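Local coordinates for ECXA (Escherichia coli, PDB 4L63), which binds a zinc ion and is probably a metallopeptidase of the metzincin kind, at residues 33-38 / 78-83; 42-47 / 121-126; 54-59 / 149-154; 94-99 / 115-120. One frame throughout, in Å; residues are numbered along the deposited sequence.

Four contacts lie in the sheet, hairpin and flanking helices of a metzincin-like fold. Contacts 1 and 4, their centres about 17 Å apart, are parallel strand pairs of one mixed sheet, in which strands 33-36 and 91-96 are neighbours. Contacts 2 and 3, with centres about 9 Å apart, use the two strands of the hairpin 41-44/56-59: one strand meets helix 120-126, the other helix 146-165. Along the chain, contact 1 closes before contact 4 opens, and contact 4 is nested within the loops closed by contacts 2 and 3. Helix 146-165 carries zinc ligands His160 and His164, so contact 3 ties the hairpin to the helix of the metal site.

Contact 1. Residues 33-38 / 78-83; sequences INYTVP and VQQVSS
Tyr35 lays its ring over Gln80 where strands 33-36 and 78-80 run parallel in the mixed sheet of a metzincin-like fold. The chain links them as a beta-alpha-beta crossover through helix 60-70, with the hairpin 41-44/56-59 interposed. CG of Tyr35 sits between its backbone N and carbonyl carbon (chi1 68°); the ring itself lies against the second strand. One face receives Gln80 CA, a CH-pi contact 4.0 Å from the ring centroid, and Gln80 CG comes within 3.5 Å of Tyr35 CE2. From helix 60-70 the Phe68 ring meets that of Tyr35 and Val64 touches its side chain, so the tyrosine is buried between sheet and helix.

Beyond CG, Gln80 runs on extended and crosses Val37 at about a right angle, its NE2 3.4 Å from Val37 CB. That amide nitrogen is satisfied by a hydrogen bond to Ser61 OG at the start of the helix. Val78, on the same face of the sheet, comes to the edge of the tyrosine ring, CB to Tyr35 CE1 at 3.9 Å, while its CG1 packs on Ile33 CB at 3.8 Å.

Backbone bonds from Gln79 N to Ile33 O and from Tyr35 N to Gln79 O hold the register. The third is shorter and nearly straight: Val81 N meets Tyr35 O at 2.7 Å, with an angle of 175° at the hydrogen.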
loop_
_atom_site.group_PDB
_atom_site.type_symbol
_atom_site.label_atom_id
_atom_site.label_comp_id
_atom_site.label_asym_id
_atom_site.label_seq_id
_atom_site.Cartn_x
_atom_site.Cartn_y
_atom_site.Cartn_z
ATOM N N ILE A 33 10.456 28.554 11.757
ATOM C CA ILE A 33 11.307 28.097 12.852
ATOM C C ILE A 33 12.515 29.011 13.060
ATOM O O ILE A 33 13.484 28.986 12.292
ATOM C CB ILE A 33 11.773 26.641 12.633
ATOM C CG1 ILE A 33 10.561 25.706 12.669
ATOM C CG2 ILE A 33 12.804 26.238 13.677
ATOM C CD1 ILE A 33 10.907 24.232 12.536
ATOM N N ASN A 34 12.435 29.820 14.111
ATOM C CA ASN A 34 13.486 30.758 14.455
ATOM C C ASN A 34 14.564 30.043 15.261
ATOM O O ASN A 34 14.251 29.356 16.225
ATOM C CB ASN A 34 12.883 31.911 15.256
ATOM C CG ASN A 34 12.298 32.994 14.375
ATOM O OD1 ASN A 34 12.558 33.051 13.172
ATOM N ND2 ASN A 34 11.421 33.800 14.956
ATOM N N TYR A 35 15.826 30.183 14.875
ATOM C CA TYR A 35 16.875 29.476 15.604
ATOM C C TYR A 35 18.170 30.268 15.753
ATOM O O TYR A 35 18.510 31.086 14.899
ATOM C CB TYR A 35 17.162 28.134 14.931
ATOM C CG TYR A 35 17.807 28.238 13.570
ATOM C CD1 TYR A 35 17.034 28.391 12.423
ATOM C CD2 TYR A 35 19.185 28.156 13.427
ATOM C CE1 TYR A 35 17.618 28.475 11.176
ATOM C CE2 TYR A 35 19.777 28.241 12.185
ATOM C CZ TYR A 35 18.991 28.397 11.062
ATOM O OH TYR A 35 19.577 28.480 9.822
ATOM N N THR A 36 18.886 30.016 16.848
ATOM C CA THR A 36 20.148 30.701 17.119
ATOM C C THR A 36 21.347 29.774 16.928
ATOM O O THR A 36 21.295 28.591 17.278
ATOM C CB THR A 36 20.187 31.282 18.551
ATOM O OG1 THR A 36 20.374 30.226 19.501
ATOM C CG2 THR A 36 18.904 32.039 18.869
ATOM N N VAL A 37 22.423 30.317 16.360
ATOM C CA VAL A 37 23.665 29.571 16.159
ATOM C C VAL A 37 24.887 30.432 16.494
ATOM O O VAL A 37 25.195 31.386 15.781
ATOM C CB VAL A 37 23.799 29.054 14.710
ATOM C CG1 VAL A 37 25.135 28.357 14.519
ATOM C CG2 VAL A 37 22.660 28.110 14.365
ATOM N N PRO A 38 25.639 30.057 17.509
ATOM C CA PRO A 38 26.809 30.827 17.932
ATOM C C PRO A 38 27.970 30.882 16.933
ATOM O O PRO A 38 28.184 29.945 16.185
ATOM C CB PRO A 38 27.206 30.122 19.211
ATOM C CG PRO A 38 25.883 29.706 19.791
ATOM C CD PRO A 38 24.904 29.524 18.661
ATOM N N VAL A 78 12.459 28.302 7.707
ATOM C CA VAL A 78 13.290 28.785 8.797
ATOM C C VAL A 78 13.975 30.096 8.578
ATOM O O VAL A 78 13.953 30.678 7.494
ATOM C CB VAL A 78 14.410 27.810 9.143
ATOM C CG1 VAL A 78 13.849 26.456 9.478
ATOM C CG2 VAL A 78 15.377 27.703 7.969
ATOM N N GLN A 79 14.669 30.490 9.632
ATOM C CA GLN A 79 15.301 31.779 9.688
ATOM C C GLN A 79 16.233 31.851 10.879
ATOM O O GLN A 79 15.818 31.687 12.030
ATOM C CB GLN A 79 14.235 32.849 9.764
ATOM C CG GLN A 79 14.753 34.251 9.757
ATOM C CD GLN A 79 13.610 35.211 9.799
ATOM O OE1 GLN A 79 12.801 35.172 10.725
ATOM N NE2 GLN A 79 13.506 36.062 8.785
ATOM N N GLN A 80 17.505 32.077 10.584
ATOM C CA GLN A 80 18.502 32.214 11.620
ATOM C C GLN A 80 18.303 33.540 12.337
ATOM O O GLN A 80 18.131 34.585 11.708
ATOM C CB GLN A 80 19.902 32.128 11.029
ATOM C CG GLN A 80 20.905 31.532 11.977
ATOM C CD GLN A 80 22.310 31.575 11.442
ATOM O OE1 GLN A 80 22.681 32.482 10.697
ATOM N NE2 GLN A 80 23.088 30.552 11.770
ATOM N N VAL A 81 18.312 33.481 13.663
ATOM C CA VAL A 81 18.139 34.661 14.487
ATOM C C VAL A 81 19.300 34.797 15.462
ATOM O O VAL A 81 19.570 33.891 16.255
ATOM C CB VAL A 81 16.814 34.614 15.261
ATOM C CG1 VAL A 81 16.743 35.769 16.236
ATOM C CG2 VAL A 81 15.650 34.671 14.294
ATOM N N SER A 82 19.986 35.933 15.374
ATOM C CA SER A 82 21.155 36.220 16.194
ATOM C C SER A 82 20.849 36.051 17.680
ATOM O O SER A 82 19.719 36.271 18.118
ATOM C CB SER A 82 21.660 37.641 15.912
ATOM O OG SER A 82 23.052 37.746 16.140
ATOM N N SER A 83 21.864 35.651 18.441
ATOM C CA SER A 83 21.729 35.434 19.879
ATOM C C SER A 83 21.246 36.685 20.611
ATOM O O SER A 83 21.565 37.807 20.222
ATOM C CB SER A 83 23.064 34.971 20.465
ATOM O OG SER A 83 23.674 34.004 19.628
#

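Contact 2. Residues 42-47 / 121-126; sequences ITINTI and GSFNRI
Ile44 and Phe123 make the apolar half of this contact, in which the end of strand 41-44 rests against helix 120-126. The axes of the two short elements approach to 8.2 Å at an angle of 31°. CG2 of Ile44, placed anti to its backbone N by a chi1 of -46° for CG1, reaches Phe123 CB at 3.5 Å. The other branch ends in CD1, 4.1 Å from Phe123 CD2, and the two side chains cross obliquely. Both also press on Leu154 of helix 146-165, so that strand and short helix share one hydrophobic layer over the long helix.

The polar half belongs to Asn124. Its CG lies anti to the carbonyl carbon (chi1 -63°), and the amide oxygen OD1 faces the peptide nitrogen of Asn45. Asn45 N donates to that oxygen, but the modelled separation of 2.4 Å is too short to take literally. Nearby, Thr46 OG1 gives a weak hydrogen bond, 3.4 Å, to Asn124 O. Thr46 is meanwhile paired through its backbone with Thr54, which keeps this extension in the hairpin.

The short helix directly follows strand 115-119 and packs with the hairpin over the zinc-site helix 146-165, as in a metzincin-like fold, with the side chain of Phe123 about 12 Å from the zinc ion.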
loop_
_atom_site.group_PDB
_atom_site.type_symbol
_atom_site.label_atom_id
_atom_site.label_comp_id
_atom_site.label_asym_id
_atom_site.label_seq_id
_atom_site.Cartn_x
_atom_site.Cartn_y
_atom_site.Cartn_z
ATOM N N ILE A 42 33.414 25.290 14.130
ATOM C CA ILE A 42 33.657 24.129 14.972
ATOM C C ILE A 42 35.092 23.627 14.801
ATOM O O ILE A 42 35.575 23.456 13.676
ATOM C CB ILE A 42 32.652 23.003 14.665
ATOM C CG1 ILE A 42 31.347 23.243 15.424
ATOM C CG2 ILE A 42 33.206 21.667 15.071
ATOM C CD1 ILE A 42 30.350 22.110 15.283
ATOM N N THR A 43 35.775 23.421 15.929
ATOM C CA THR A 43 37.139 22.902 15.921
ATOM C C THR A 43 37.182 21.476 16.487
ATOM O O THR A 43 37.394 21.281 17.683
ATOM C CB THR A 43 38.107 23.807 16.723
ATOM O OG1 THR A 43 38.139 25.108 16.126
ATOM C CG2 THR A 43 39.526 23.231 16.678
ATOM N N ILE A 44 36.917 20.507 15.612
ATOM C CA ILE A 44 37.190 19.079 15.810
ATOM C C ILE A 44 38.565 18.736 15.263
ATOM O O ILE A 44 38.830 19.146 14.155
ATOM C CB ILE A 44 36.217 18.174 15.000
ATOM C CG1 ILE A 44 34.766 18.618 15.118
ATOM C CG2 ILE A 44 36.369 16.735 15.420
ATOM C CD1 ILE A 44 33.920 18.190 13.948
ATOM N N ASN A 45 39.399 17.963 15.980
ATOM C CA ASN A 45 40.437 17.071 15.354
ATOM C C ASN A 45 40.973 15.873 16.156
ATOM O O ASN A 45 41.214 15.953 17.357
ATOM C CB ASN A 45 41.691 17.833 14.855
ATOM C CG ASN A 45 42.444 18.503 15.946
ATOM O OD1 ASN A 45 41.943 18.626 17.053
ATOM N ND2 ASN A 45 43.618 19.003 15.641
ATOM N N THR A 46 41.220 14.789 15.416
ATOM C CA THR A 46 41.618 13.487 15.969
ATOM C C THR A 46 43.097 13.135 15.732
ATOM O O THR A 46 43.786 13.794 14.950
ATOM C CB THR A 46 40.763 12.364 15.361
ATOM O OG1 THR A 46 41.023 11.145 16.063
ATOM C CG2 THR A 46 41.159 12.167 13.908
ATOM N N ILE A 47 43.573 12.093 16.411
ATOM C CA ILE A 47 44.926 11.577 16.199
ATOM C C ILE A 47 44.855 10.106 15.752
ATOM O O ILE A 47 44.104 9.311 16.322
ATOM C CB ILE A 47 45.818 11.717 17.475
ATOM C CG1 ILE A 47 46.098 13.189 17.820
ATOM C CG2 ILE A 47 47.156 11.022 17.283
ATOM C CD1 ILE A 47 45.002 13.917 18.578
ATOM N N GLY A 121 34.274 17.314 21.990
ATOM C CA GLY A 121 35.157 16.345 22.617
ATOM C C GLY A 121 34.885 14.910 22.199
ATOM O O GLY A 121 35.815 14.115 22.061
ATOM N N SER A 122 33.612 14.572 22.002
ATOM C CA SER A 122 33.242 13.235 21.541
ATOM C C SER A 122 33.719 12.994 20.110
ATOM O O SER A 122 34.216 11.914 19.794
ATOM C CB SER A 122 31.727 13.020 21.633
ATOM O OG SER A 122 31.333 12.697 22.957
ATOM N N PHE A 123 33.569 13.999 19.251
ATOM C CA PHE A 123 34.053 13.902 17.876
ATOM C C PHE A 123 35.561 13.666 17.837
ATOM O O PHE A 123 36.031 12.741 17.180
ATOM C CB PHE A 123 33.689 15.159 17.083
ATOM C CG PHE A 123 32.366 15.063 16.372
ATOM C CD1 PHE A 123 31.200 15.462 16.996
ATOM C CD2 PHE A 123 32.290 14.557 15.084
ATOM C CE1 PHE A 123 29.980 15.370 16.351
ATOM C CE2 PHE A 123 31.074 14.460 14.434
ATOM C CZ PHE A 123 29.916 14.866 15.069
ATOM N N ASN A 124 36.310 14.491 18.563
ATOM C CA ASN A 124 37.765 14.364 18.633
ATOM C C ASN A 124 38.234 12.965 19.037
ATOM O O ASN A 124 39.337 12.543 18.690
ATOM C CB ASN A 124 38.334 15.396 19.611
ATOM C CG ASN A 124 38.080 16.820 19.167
ATOM O OD1 ASN A 124 38.332 17.174 18.019
ATOM N ND2 ASN A 124 37.572 17.646 20.074
ATOM N N ARG A 125 37.376 12.252 19.759
ATOM C CA ARG A 125 37.701 10.940 20.307
ATOM C C ARG A 125 37.187 9.778 19.457
ATOM O O ARG A 125 37.940 8.852 19.148
ATOM C CB ARG A 125 37.139 10.831 21.728
ATOM C CG ARG A 125 37.302 9.476 22.407
ATOM C CD ARG A 125 38.757 9.095 22.626
ATOM N NE ARG A 125 38.874 7.822 23.335
ATOM C CZ ARG A 125 38.864 6.627 22.751
ATOM N NH1 ARG A 125 38.738 6.524 21.433
ATOM N NH2 ARG A 125 38.977 5.531 23.490
ATOM N N ILE A 126 35.911 9.823 19.077
ATOM C CA ILE A 126 35.275 8.654 18.470
ATOM C C ILE A 126 34.759 8.836 17.036
ATOM O O ILE A 126 34.031 7.977 16.543
ATOM C CB ILE A 126 34.074 8.162 19.331
ATOM C CG1 ILE A 126 32.896 9.137 19.246
ATOM C CG2 ILE A 126 34.489 7.949 20.779
ATOM C CD1 ILE A 126 31.629 8.629 19.908
#

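Contact 3. Residues 54-59 / 149-154; sequences TQLTIN and YIKLKL
Leu56 lies against Ile150 and Lys151 in a purely apolar strand-on-helix contact, where one strand of the hairpin 41-44/56-59 covers the early turns of helix 146-165. No hydrogen bond crosses it, and the segment axes come no nearer than 10.2 Å, inclined by 36°, so side chains alone bridge the gap.

Leu56 does most of this with its two methyls. Its CG sits anti to the backbone N (chi1 164°). CD2 reaches Ile150 CG2 at 3.6 Å, where the leucine and isoleucine pass one another while heading opposite ways. CD1 meets the aliphatic part of Lys151, with CE 4.0 Å away. That lysine is bent at chi3 (112°), which brings CE to the leucine, while its NZ forms a long, weak ion pair with Glu147.

Looser contacts flank the leucine. Thr54 CG2 approaches Ile150 CD1 to 4.3 Å, and further along the strand Ile58 CG2 stands at the same 4.3 Å from Leu154 CD2. Tyr63 of helix 60-70 touches Ile58, Lys151 and Leu154, closing in on the seam from a third element.

Further along, the covered helix bears His160 and His164, which bind zinc together with His170. It carries HExxH, the start of the longer HExxHxxGxxH zinc motif, ended by His170, that marks the metzincins, to which this protein probably belongs.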
loop_
_atom_site.group_PDB
_atom_site.type_symbol
_atom_site.label_atom_id
_atom_site.label_comp_id
_atom_site.label_asym_id
_atom_site.label_seq_id
_atom_site.Cartn_x
_atom_site.Cartn_y
_atom_site.Cartn_z
ATOM N N THR A 54 44.713 14.492 12.512
ATOM C CA THR A 54 43.959 15.139 11.432
ATOM C C THR A 54 43.815 16.634 11.722
ATOM O O THR A 54 44.073 17.053 12.843
ATOM C CB THR A 54 42.560 14.506 11.271
ATOM O OG1 THR A 54 42.633 13.100 11.542
ATOM C CG2 THR A 54 42.018 14.735 9.862
ATOM N N GLN A 55 43.435 17.455 10.742
ATOM C CA GLN A 55 42.973 18.796 11.115
ATOM C C GLN A 55 41.832 19.398 10.241
ATOM O O GLN A 55 41.822 19.286 9.010
ATOM C CB GLN A 55 44.165 19.767 11.249
ATOM C CG GLN A 55 43.659 21.123 11.787
ATOM C CD GLN A 55 44.725 22.141 12.135
ATOM O OE1 GLN A 55 45.920 21.843 12.073
ATOM N NE2 GLN A 55 44.305 23.321 12.566
ATOM N N LEU A 56 40.846 19.998 10.932
ATOM C CA LEU A 56 39.612 20.538 10.320
ATOM C C LEU A 56 38.858 21.611 11.157
ATOM O O LEU A 56 38.699 21.468 12.373
ATOM C CB LEU A 56 38.633 19.392 10.021
ATOM C CG LEU A 56 37.166 19.764 9.739
ATOM C CD1 LEU A 56 36.997 20.284 8.316
ATOM C CD2 LEU A 56 36.206 18.614 10.016
ATOM N N THR A 57 38.384 22.673 10.497
ATOM C CA THR A 57 37.483 23.667 11.111
ATOM C C THR A 57 36.428 24.131 10.092
ATOM O O THR A 57 36.725 24.272 8.907
ATOM C CB THR A 57 38.262 24.898 11.668
ATOM O OG1 THR A 57 37.382 25.736 12.429
ATOM C CG2 THR A 57 38.900 25.711 10.548
ATOM N N ILE A 58 35.193 24.349 10.542
ATOM C CA ILE A 58 34.127 24.749 9.624
ATOM C C ILE A 58 33.011 25.445 10.407
ATOM O O ILE A 58 32.834 25.199 11.601
ATOM C CB ILE A 58 33.561 23.531 8.840
ATOM C CG1 ILE A 58 32.740 23.985 7.627
ATOM C CG2 ILE A 58 32.746 22.619 9.757
ATOM C CD1 ILE A 58 33.557 24.667 6.543
ATOM N N ASN A 59 32.271 26.321 9.741
ATOM C CA ASN A 59 31.266 27.132 10.408
ATOM C C ASN A 59 29.986 26.360 10.742
ATOM O O ASN A 59 29.388 25.703 9.890
ATOM C CB ASN A 59 30.997 28.370 9.546
ATOM C CG ASN A 59 31.160 28.089 8.066
ATOM O OD1 ASN A 59 31.544 26.987 7.677
ATOM N ND2 ASN A 59 31.041 29.131 7.254
ATOM N N TYR A 149 35.598 12.515 5.887
ATOM C CA TYR A 149 34.789 11.532 6.600
ATOM C C TYR A 149 34.279 12.144 7.905
ATOM O O TYR A 149 33.258 11.716 8.445
ATOM C CB TYR A 149 35.575 10.244 6.874
ATOM C CG TYR A 149 34.848 9.272 7.784
ATOM C CD1 TYR A 149 33.846 8.440 7.288
ATOM C CD2 TYR A 149 35.162 9.185 9.137
ATOM C CE1 TYR A 149 33.176 7.554 8.115
ATOM C CE2 TYR A 149 34.499 8.301 9.970
ATOM C CZ TYR A 149 33.507 7.489 9.454
ATOM O OH TYR A 149 32.848 6.610 10.284
ATOM N N ILE A 150 34.986 13.159 8.399
ATOM C CA ILE A 150 34.577 13.866 9.609
ATOM C C ILE A 150 33.490 14.906 9.287
ATOM O O ILE A 150 32.580 15.129 10.092
ATOM C CB ILE A 150 35.788 14.537 10.305
ATOM C CG1 ILE A 150 36.742 13.469 10.849
ATOM C CG2 ILE A 150 35.339 15.424 11.454
ATOM C CD1 ILE A 150 38.063 14.017 11.343
ATOM N N LYS A 151 33.571 15.526 8.108
ATOM C CA LYS A 151 32.509 16.430 7.652
ATOM C C LYS A 151 31.233 15.654 7.331
ATOM O O LYS A 151 30.127 16.117 7.615
ATOM C CB LYS A 151 32.948 17.238 6.423
ATOM C CG LYS A 151 34.420 17.618 6.396
ATOM C CD LYS A 151 34.896 17.932 4.982
ATOM C CE LYS A 151 35.236 19.395 4.790
ATOM N NZ LYS A 151 36.199 19.560 3.664
ATOM N N LEU A 152 31.397 14.478 6.730
ATOM C CA LEU A 152 30.272 13.599 6.428
ATOM C C LEU A 152 29.520 13.260 7.707
ATOM O O LEU A 152 28.299 13.410 7.782
ATOM C CB LEU A 152 30.756 12.320 5.737
ATOM C CG LEU A 152 29.712 11.223 5.498
ATOM C CD1 LEU A 152 28.566 11.751 4.656
ATOM C CD2 LEU A 152 30.341 9.996 4.848
ATOM N N LYS A 153 30.271 12.818 8.713
ATOM C CA LYS A 153 29.717 12.457 10.011
ATOM C C LYS A 153 29.037 13.652 10.678
ATOM O O LYS A 153 28.026 13.497 11.364
ATOM C CB LYS A 153 30.816 11.899 10.918
ATOM C CG LYS A 153 30.447 10.608 11.633
ATOM C CD LYS A 153 30.508 9.418 10.686
ATOM C CE LYS A 153 30.205 8.114 11.411
ATOM N NZ LYS A 153 29.079 8.247 12.375
ATOM N N LEU A 154 29.587 14.844 10.467
ATOM C CA LEU A 154 29.029 16.043 11.078
ATOM C C LEU A 154 27.684 16.427 10.461
ATOM O O LEU A 154 26.740 16.737 11.186
ATOM C CB LEU A 154 30.004 17.217 10.970
ATOM C CG LEU A 154 29.807 18.253 12.076
ATOM C CD1 LEU A 154 30.535 17.827 13.341
ATOM C CD2 LEU A 154 30.262 19.640 11.628
#

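Contact 4. Residues 94-99 / 115-120; sequences STTNYA and RTRIDI
Asp119 OD2 is gripped by two donors from segment 94-99. Tyr98 N meets it at 2.7 Å on the syn lone pair, with 162° at the hydrogen, and Thr96 OG1 approaches from the anti side at 3.1 Å, 34° out of the carboxylate plane. The other oxygen, OD1, accepts from Ala99 N at 3.3 Å and from Ser122 N, capping helix 120-126 as its N-cap residue. Together these bonds fix the rotation of the carboxylate.

Thr96 OG1 works as a relay: while donating to the aspartate, it receives Arg117 NH2 at 3.2 Å, close to the guanidinium plane. Tyr98 CE2 lies over one face of that guanidinium, the two planes 67° apart. The ion pair between Arg117 and Asp119 is itself long.

Thr96, Arg117 and Asp119 share one face of the parallel strands 91-96 and 115-119, inside the mixed sheet of a metzincin-like fold, while Tyr98 and Ala99 come from the loop after strand 91-96. Thr116 touches Glu161 of the zinc-binding helix. Backbone pairing runs from Ser94 N to Thr116 O as far as Ile120 N, which meets Thr96 O at 2.7 Å. On the other side, beside Ile42, Thr95 CB packs 3.7 Å from Ile120 CG1.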
loop_
_atom_site.group_PDB
_atom_site.type_symbol
_atom_site.label_atom_id
_atom_site.label_comp_id
_atom_site.label_asym_id
_atom_site.label_seq_id
_atom_site.Cartn_x
_atom_site.Cartn_y
_atom_site.Cartn_z
ATOM N N SER A 94 24.244 24.579 19.649
ATOM C CA SER A 94 25.450 24.851 20.425
ATOM C C SER A 94 26.435 23.689 20.393
ATOM O O SER A 94 26.122 22.594 19.915
ATOM C CB SER A 94 25.095 25.179 21.879
ATOM O OG SER A 94 24.428 24.094 22.499
ATOM N N THR A 95 27.631 23.943 20.912
ATOM C CA THR A 95 28.658 22.921 21.032
ATOM C C THR A 95 28.925 22.648 22.505
ATOM O O THR A 95 28.739 23.525 23.350
ATOM C CB THR A 95 29.970 23.341 20.342
ATOM O OG1 THR A 95 30.422 24.582 20.895
ATOM C CG2 THR A 95 29.761 23.511 18.848
ATOM N N THR A 96 29.356 21.430 22.812
ATOM C CA THR A 96 29.673 21.052 24.185
ATOM C C THR A 96 30.962 20.238 24.241
ATOM O O THR A 96 31.481 19.813 23.210
ATOM C CB THR A 96 28.539 20.228 24.829
ATOM O OG1 THR A 96 28.287 19.055 24.042
ATOM C CG2 THR A 96 27.258 21.048 24.939
ATOM N N ASN A 97 31.471 20.015 25.448
ATOM C CA ASN A 97 32.668 19.204 25.637
ATOM C C ASN A 97 32.509 18.207 26.779
ATOM O O ASN A 97 33.185 18.313 27.802
ATOM C CB ASN A 97 33.889 20.094 25.896
ATOM C CG ASN A 97 34.695 20.368 24.638
ATOM O OD1 ASN A 97 35.504 19.541 24.218
ATOM N ND2 ASN A 97 34.484 21.535 24.039
ATOM N N TYR A 98 31.616 17.238 26.604
ATOM C CA TYR A 98 31.432 16.195 27.605
ATOM C C TYR A 98 32.380 15.021 27.357
ATOM O O TYR A 98 32.824 14.371 28.306
ATOM C CB TYR A 98 29.979 15.700 27.630
ATOM C CG TYR A 98 28.962 16.739 28.062
ATOM C CD1 TYR A 98 28.700 16.965 29.408
ATOM C CD2 TYR A 98 28.243 17.472 27.124
ATOM C CE1 TYR A 98 27.767 17.910 29.810
ATOM C CE2 TYR A 98 27.306 18.416 27.515
ATOM C CZ TYR A 98 27.074 18.631 28.858
ATOM O OH TYR A 98 26.143 19.569 29.248
ATOM N N ALA A 99 32.693 14.773 26.083
ATOM C CA ALA A 99 33.500 13.624 25.658
ATOM C C ALA A 99 32.918 12.325 26.210
ATOM O O ALA A 99 33.569 11.621 26.982
ATOM C CB ALA A 99 34.953 13.796 26.094
ATOM N N ARG A 115 16.647 22.375 22.120
ATOM C CA ARG A 115 18.079 22.620 22.062
ATOM C C ARG A 115 18.834 21.461 21.429
ATOM O O ARG A 115 18.637 20.298 21.788
ATOM C CB ARG A 115 18.630 22.903 23.465
ATOM C CG ARG A 115 17.585 23.361 24.477
ATOM C CD ARG A 115 18.204 23.591 25.848
ATOM N NE ARG A 115 18.777 22.367 26.406
ATOM C CZ ARG A 115 19.746 22.344 27.317
ATOM N NH1 ARG A 115 20.213 21.186 27.765
ATOM N NH2 ARG A 115 20.251 23.480 27.779
ATOM N N THR A 116 19.696 21.789 20.474
ATOM C CA THR A 116 20.573 20.803 19.864
ATOM C C THR A 116 22.027 21.098 20.207
ATOM O O THR A 116 22.500 22.217 20.022
ATOM C CB THR A 116 20.413 20.767 18.336
ATOM O OG1 THR A 116 19.206 20.071 17.998
ATOM C CG2 THR A 116 21.592 20.056 17.692
ATOM N N ARG A 117 22.733 20.091 20.712
ATOM C CA ARG A 117 24.149 20.255 21.008
ATOM C C ARG A 117 25.011 19.295 20.184
ATOM O O ARG A 117 24.653 18.134 19.970
ATOM C CB ARG A 117 24.409 20.062 22.506
ATOM C CG ARG A 117 24.129 18.668 23.019
ATOM C CD ARG A 117 24.369 18.564 24.512
ATOM N NE ARG A 117 24.166 17.196 24.974
ATOM C CZ ARG A 117 25.120 16.270 24.974
ATOM N NH1 ARG A 117 24.862 15.045 25.403
ATOM N NH2 ARG A 117 26.336 16.569 24.540
ATOM N N ILE A 118 26.134 19.810 19.696
ATOM C CA ILE A 118 27.134 19.003 19.011
ATOM C C ILE A 118 28.383 18.939 19.872
ATOM O O ILE A 118 29.120 19.920 19.986
ATOM C CB ILE A 118 27.499 19.572 17.621
ATOM C CG1 ILE A 118 26.300 19.500 16.672
ATOM C CG2 ILE A 118 28.696 18.825 17.034
ATOM C CD1 ILE A 118 25.851 18.098 16.348
ATOM N N ASP A 119 28.610 17.792 20.499
ATOM C CA ASP A 119 29.790 17.617 21.332
ATOM C C ASP A 119 31.038 17.688 20.470
ATOM O O ASP A 119 31.096 17.085 19.406
ATOM C CB ASP A 119 29.735 16.288 22.083
ATOM C CG ASP A 119 30.650 16.268 23.288
ATOM O OD1 ASP A 119 31.824 15.865 23.140
ATOM O OD2 ASP A 119 30.196 16.660 24.382
ATOM N N ILE A 120 32.033 18.440 20.921
ATOM C CA ILE A 120 33.271 18.562 20.169
ATOM C C ILE A 120 34.292 17.550 20.681
ATOM O O ILE A 120 35.066 16.986 19.905
ATOM C CB ILE A 120 33.844 19.985 20.260
ATOM C CG1 ILE A 120 32.783 21.011 19.855
ATOM C CG2 ILE A 120 35.060 20.119 19.376
ATOM C CD1 ILE A 120 32.296 20.854 18.436
#